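Local coordinates for protein bicaudal C homolog 1 (Homo sapiens, PDB 6GY4) that probably binds RNA through its KH domains, of which this is the N-terminal one, at residues K35-P47 against P60-A74. Residues are numbered along the deposited sequence; the frame is centred on the assembly and turned at random.
Sequences KIMEETNTQIAWP and PHIKVSGKKEDVKEA
I44 and V64 face each other as a non-hydrogen-bonded antiparallel pair in a type I KH domain, a worked example of how this fold pairs a helix-strand unit with a strand-helix unit. Strand 43-45 runs along the edge of strand 61-65, whose other side pairs with strand 2-8.

Backbone bonds set the register. Q43 and S65 exchange two bonds, one of them from Q43 N to S65 O (3.0 Å). A45 and K63 form the second pair, in which K63 N donates to A45 O at 2.7 Å while the return bond is weak.

Apolar packing lies on the face bearing I44 and V64. I44 CG2 rests against I62 CD1 (3.8 Å), the two side chains pointing the same way, and both isoleucines also reach I78 of helix 68-81. Helix segments 35-40 and 68-74 run roughly antiparallel, at 150°, and pack with I36 CG2 on A74 CB; T40 OG1 also comes near that methyl.

T42 wedges between strand and helix. Its CB sits 3.8 Å from V64 CG1, and CG2, anti to the carbonyl carbon, lies beside D70 CB. OG1 donates to T40 OG1 (2.6 Å), which itself sits doubtfully close to I36 O. An alanine here would keep CB against V64 but is likely to open a gap beside D70 and leave T40 OG1 without its donor.

Beside the turn at N41, one water bridges the segments: it donates to N41 O and to D70 OD2 (2.7 Å) and accepts from K67 N.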
loop_
_atom_site.group_PDB
_atom_site.type_symbol
_atom_site.label_atom_id
_atom_site.label_comp_id
_atom_site.label_asym_id
_atom_site.label_seq_id
_atom_site.Cartn_x
_atom_site.Cartn_y
_atom_site.Cartn_z
ATOM N N LYS A 35 -0.259 -3.220 8.819
ATOM C CA LYS A 35 0.614 -2.421 9.668
ATOM C C LYS A 35 0.663 -0.979 9.182
ATOM O O LYS A 35 0.603 -0.045 9.987
ATOM C CB LYS A 35 2.016 -3.028 9.709
ATOM N N ILE A 36 0.765 -0.782 7.866
ATOM C CA ILE A 36 0.739 0.567 7.310
ATOM C C ILE A 36 -0.630 1.200 7.514
ATOM O O ILE A 36 -0.735 2.385 7.853
ATOM C CB ILE A 36 1.131 0.534 5.823
ATOM C CG1 ILE A 36 2.520 -0.078 5.651
ATOM C CG2 ILE A 36 1.084 1.935 5.219
ATOM C CD1 ILE A 36 2.925 -0.278 4.218
ATOM N N MET A 37 -1.698 0.423 7.316
ATOM C CA MET A 37 -3.047 0.952 7.489
ATOM C C MET A 37 -3.287 1.381 8.930
ATOM O O MET A 37 -3.862 2.445 9.185
ATOM C CB MET A 37 -4.078 -0.091 7.061
ATOM C CG MET A 37 -4.209 -0.267 5.561
ATOM S SD MET A 37 -5.328 -1.617 5.148
ATOM C CE MET A 37 -6.796 -1.117 6.044
ATOM N N GLU A 38 -2.862 0.558 9.890
ATOM C CA GLU A 38 -3.012 0.930 11.292
ATOM C C GLU A 38 -2.094 2.092 11.649
ATOM O O GLU A 38 -2.479 2.983 12.414
ATOM C CB GLU A 38 -2.732 -0.275 12.189
ATOM N N GLU A 39 -0.879 2.105 11.093
ATOM C CA GLU A 39 0.076 3.154 11.434
ATOM C C GLU A 39 -0.321 4.491 10.823
ATOM O O GLU A 39 -0.156 5.540 11.455
ATOM C CB GLU A 39 1.476 2.760 10.971
ATOM C CG GLU A 39 2.570 3.227 11.904
ATOM C CD GLU A 39 2.525 2.504 13.229
ATOM O OE1 GLU A 39 2.547 1.255 13.223
ATOM O OE2 GLU A 39 2.453 3.179 14.278
ATOM N N THR A 40 -0.834 4.477 9.595
ATOM C CA THR A 40 -1.147 5.706 8.878
ATOM C C THR A 40 -2.627 6.062 8.911
ATOM O O THR A 40 -2.986 7.163 8.486
ATOM C CB THR A 40 -0.685 5.596 7.418
ATOM O OG1 THR A 40 -1.303 4.461 6.802
ATOM C CG2 THR A 40 0.826 5.441 7.347
ATOM N N ASN A 41 -3.481 5.175 9.417
ATOM C CA ASN A 41 -4.934 5.352 9.396
ATOM C C ASN A 41 -5.432 5.555 7.967
ATOM O O ASN A 41 -6.159 6.502 7.659
ATOM C CB ASN A 41 -5.374 6.505 10.301
ATOM C CG ASN A 41 -6.800 6.338 10.789
ATOM O OD1 ASN A 41 -7.248 5.220 11.043
ATOM N ND2 ASN A 41 -7.524 7.445 10.912
ATOM N N THR A 42 -5.028 4.641 7.088
ATOM C CA THR A 42 -5.369 4.693 5.674
ATOM C C THR A 42 -6.042 3.390 5.267
ATOM O O THR A 42 -6.042 2.404 6.008
ATOM C CB THR A 42 -4.127 4.945 4.808
ATOM O OG1 THR A 42 -3.146 3.936 5.074
ATOM C CG2 THR A 42 -3.529 6.307 5.118
ATOM N N GLN A 43 -6.622 3.397 4.068
ATOM C CA GLN A 43 -7.315 2.244 3.509
ATOM C C GLN A 43 -6.661 1.876 2.186
ATOM O O GLN A 43 -6.555 2.719 1.290
ATOM C CB GLN A 43 -8.805 2.542 3.305
ATOM C CG GLN A 43 -9.508 3.073 4.543
ATOM C CD GLN A 43 -10.708 2.234 4.938
ATOM O OE1 GLN A 43 -11.106 1.321 4.214
ATOM N NE2 GLN A 43 -11.288 2.538 6.092
ATOM N N ILE A 44 -6.220 0.628 2.063
ATOM C CA ILE A 44 -5.491 0.174 0.885
ATOM C C ILE A 44 -6.359 -0.807 0.108
ATOM O O ILE A 44 -7.106 -1.605 0.685
ATOM C CB ILE A 44 -4.138 -0.463 1.265
ATOM C CG1 ILE A 44 -3.312 0.508 2.108
ATOM C CG2 ILE A 44 -3.355 -0.845 0.020
ATOM C CD1 ILE A 44 -2.023 -0.086 2.621
ATOM N N ALA A 45 -6.257 -0.740 -1.219
ATOM C CA ALA A 45 -7.026 -1.606 -2.100
ATOM C C ALA A 45 -6.174 -1.954 -3.311
ATOM O O ALA A 45 -5.463 -1.096 -3.836
ATOM C CB ALA A 45 -8.330 -0.930 -2.537
ATOM N N TRP A 46 -6.250 -3.209 -3.748
ATOM C CA TRP A 46 -5.450 -3.702 -4.862
ATOM C C TRP A 46 -6.308 -4.612 -5.731
ATOM O O TRP A 46 -7.205 -5.291 -5.214
ATOM C CB TRP A 46 -4.187 -4.433 -4.360
ATOM C CG TRP A 46 -4.413 -5.578 -3.417
ATOM C CD1 TRP A 46 -4.709 -6.868 -3.750
ATOM C CD2 TRP A 46 -4.308 -5.546 -1.988
ATOM N NE1 TRP A 46 -4.817 -7.636 -2.617
ATOM C CE2 TRP A 46 -4.576 -6.849 -1.521
ATOM C CE3 TRP A 46 -4.026 -4.541 -1.057
ATOM C CZ2 TRP A 46 -4.570 -7.172 -0.164
ATOM C CZ3 TRP A 46 -4.021 -4.864 0.289
ATOM C CH2 TRP A 46 -4.290 -6.169 0.722
ATOM N N PRO A 47 -6.047 -4.664 -7.063
ATOM C CA PRO A 47 -6.905 -5.191 -8.136
ATOM C C PRO A 47 -8.183 -5.911 -7.708
ATOM O O PRO A 47 -9.036 -6.169 -8.561
ATOM C CB PRO A 47 -5.967 -6.172 -8.859
ATOM C CG PRO A 47 -4.548 -5.706 -8.496
ATOM C CD PRO A 47 -4.683 -4.510 -7.587
ATOM N N PRO A 60 -0.008 -3.425 -12.231
ATOM C CA PRO A 60 -1.294 -3.084 -11.608
ATOM C C PRO A 60 -1.208 -1.862 -10.706
ATOM O O PRO A 60 -0.123 -1.313 -10.492
ATOM C CB PRO A 60 -1.627 -4.345 -10.806
ATOM C CG PRO A 60 -0.290 -4.877 -10.419
ATOM C CD PRO A 60 0.639 -4.569 -11.564
ATOM N N HIS A 61 -2.345 -1.437 -10.163
ATOM C CA HIS A 61 -2.430 -0.274 -9.293
ATOM C C HIS A 61 -2.920 -0.689 -7.913
ATOM O O HIS A 61 -3.653 -1.669 -7.769
ATOM C CB HIS A 61 -3.379 0.783 -9.870
ATOM C CG HIS A 61 -2.924 1.354 -11.176
ATOM N ND1 HIS A 61 -1.970 2.345 -11.258
ATOM C CD2 HIS A 61 -3.286 1.074 -12.450
ATOM C CE1 HIS A 61 -1.764 2.652 -12.526
ATOM N NE2 HIS A 61 -2.551 1.894 -13.270
ATOM N N ILE A 62 -2.497 0.056 -6.891
ATOM C CA ILE A 62 -3.127 -0.021 -5.583
ATOM C C ILE A 62 -3.678 1.360 -5.261
ATOM O O ILE A 62 -3.302 2.363 -5.873
ATOM C CB ILE A 62 -2.181 -0.507 -4.464
ATOM C CG1 ILE A 62 -1.223 0.601 -4.032
ATOM C CG2 ILE A 62 -1.437 -1.764 -4.892
ATOM C CD1 ILE A 62 -0.951 0.598 -2.543
ATOM N N LYS A 63 -4.580 1.405 -4.286
ATOM C CA LYS A 63 -5.360 2.605 -4.007
ATOM C C LYS A 63 -5.352 2.875 -2.511
ATOM O O LYS A 63 -5.768 2.021 -1.722
ATOM C CB LYS A 63 -6.788 2.440 -4.530
ATOM C CG LYS A 63 -7.766 3.511 -4.106
ATOM C CD LYS A 63 -8.987 3.476 -5.010
ATOM C CE LYS A 63 -10.255 3.831 -4.259
ATOM N NZ LYS A 63 -10.696 2.725 -3.366
ATOM N N VAL A 64 -4.882 4.060 -2.124
ATOM C CA VAL A 64 -4.757 4.449 -0.724
ATOM C C VAL A 64 -5.657 5.651 -0.472
ATOM O O VAL A 64 -5.684 6.592 -1.275
ATOM C CB VAL A 64 -3.300 4.774 -0.349
ATOM C CG1 VAL A 64 -3.121 4.725 1.159
ATOM C CG2 VAL A 64 -2.344 3.814 -1.040
ATOM N N SER A 65 -6.380 5.622 0.647
ATOM C CA SER A 65 -7.344 6.656 0.991
ATOM C C SER A 65 -7.119 7.116 2.423
ATOM O O SER A 65 -6.719 6.329 3.288
ATOM C CB SER A 65 -8.784 6.148 0.833
ATOM O OG SER A 65 -8.953 5.473 -0.402
ATOM N N GLY A 66 -7.383 8.392 2.669
ATOM C CA GLY A 66 -7.249 8.961 3.993
ATOM C C GLY A 66 -6.833 10.416 3.903
ATOM O O GLY A 66 -7.053 11.074 2.891
ATOM N N LYS A 67 -6.228 10.903 4.984
ATOM C CA LYS A 67 -5.735 12.272 5.004
ATOM C C LYS A 67 -4.596 12.441 4.004
ATOM O O LYS A 67 -3.821 11.514 3.750
ATOM C CB LYS A 67 -5.266 12.656 6.409
ATOM C CG LYS A 67 -4.812 14.104 6.548
ATOM N N LYS A 68 -4.512 13.645 3.424
ATOM C CA LYS A 68 -3.468 13.950 2.450
ATOM C C LYS A 68 -2.086 13.573 2.965
ATOM O O LYS A 68 -1.271 13.007 2.227
ATOM C CB LYS A 68 -3.511 15.438 2.092
ATOM C CG LYS A 68 -2.202 15.985 1.535
ATOM C CD LYS A 68 -2.326 17.452 1.150
ATOM C CE LYS A 68 -1.555 18.361 2.096
ATOM N NZ LYS A 68 -1.756 19.795 1.736
ATOM N N GLU A 69 -1.805 13.874 4.233
ATOM C CA GLU A 69 -0.492 13.558 4.783
ATOM C C GLU A 69 -0.343 12.062 5.029
ATOM O O GLU A 69 0.719 11.487 4.762
ATOM C CB GLU A 69 -0.259 14.345 6.070
ATOM C CG GLU A 69 -0.189 15.847 5.859
ATOM C CD GLU A 69 0.902 16.243 4.884
ATOM O OE1 GLU A 69 1.997 15.644 4.940
ATOM O OE2 GLU A 69 0.670 17.161 4.068
ATOM N N ASP A 70 -1.394 11.412 5.533
ATOM C CA ASP A 70 -1.315 9.982 5.804
ATOM C C ASP A 70 -1.197 9.181 4.514
ATOM O O ASP A 70 -0.441 8.204 4.448
ATOM C CB ASP A 70 -2.535 9.533 6.603
ATOM C CG ASP A 70 -2.610 10.183 7.966
ATOM O OD1 ASP A 70 -1.578 10.703 8.433
ATOM O OD2 ASP A 70 -3.703 10.173 8.572
ATOM N N VAL A 71 -1.945 9.575 3.481
ATOM C CA VAL A 71 -1.835 8.908 2.186
ATOM C C VAL A 71 -0.430 9.070 1.626
ATOM O O VAL A 71 0.143 8.127 1.067
ATOM C CB VAL A 71 -2.901 9.452 1.217
ATOM C CG1 VAL A 71 -2.664 8.919 -0.190
ATOM C CG2 VAL A 71 -4.291 9.078 1.698
ATOM N N LYS A 72 0.154 10.260 1.784
ATOM C CA LYS A 72 1.512 10.487 1.302
ATOM C C LYS A 72 2.515 9.611 2.042
ATOM O O LYS A 72 3.506 9.160 1.454
ATOM C CB LYS A 72 1.875 11.965 1.444
ATOM N N GLU A 73 2.275 9.359 3.331
ATOM C CA GLU A 73 3.200 8.541 4.112
ATOM C C GLU A 73 3.005 7.058 3.831
ATOM O O GLU A 73 3.966 6.283 3.872
ATOM C CB GLU A 73 3.023 8.826 5.601
ATOM C CG GLU A 73 3.423 10.222 6.030
ATOM C CD GLU A 73 2.962 10.542 7.435
ATOM O OE1 GLU A 73 2.217 9.722 8.009
ATOM O OE2 GLU A 73 3.339 11.610 7.963
ATOM N N ALA A 74 1.766 6.638 3.569
ATOM C CA ALA A 74 1.534 5.247 3.205
ATOM C C ALA A 74 2.115 4.939 1.833
ATOM O O ALA A 74 2.657 3.851 1.612
ATOM C CB ALA A 74 0.039 4.937 3.245
HETATM O O HOH W 1 -5.852 9.009 7.318
#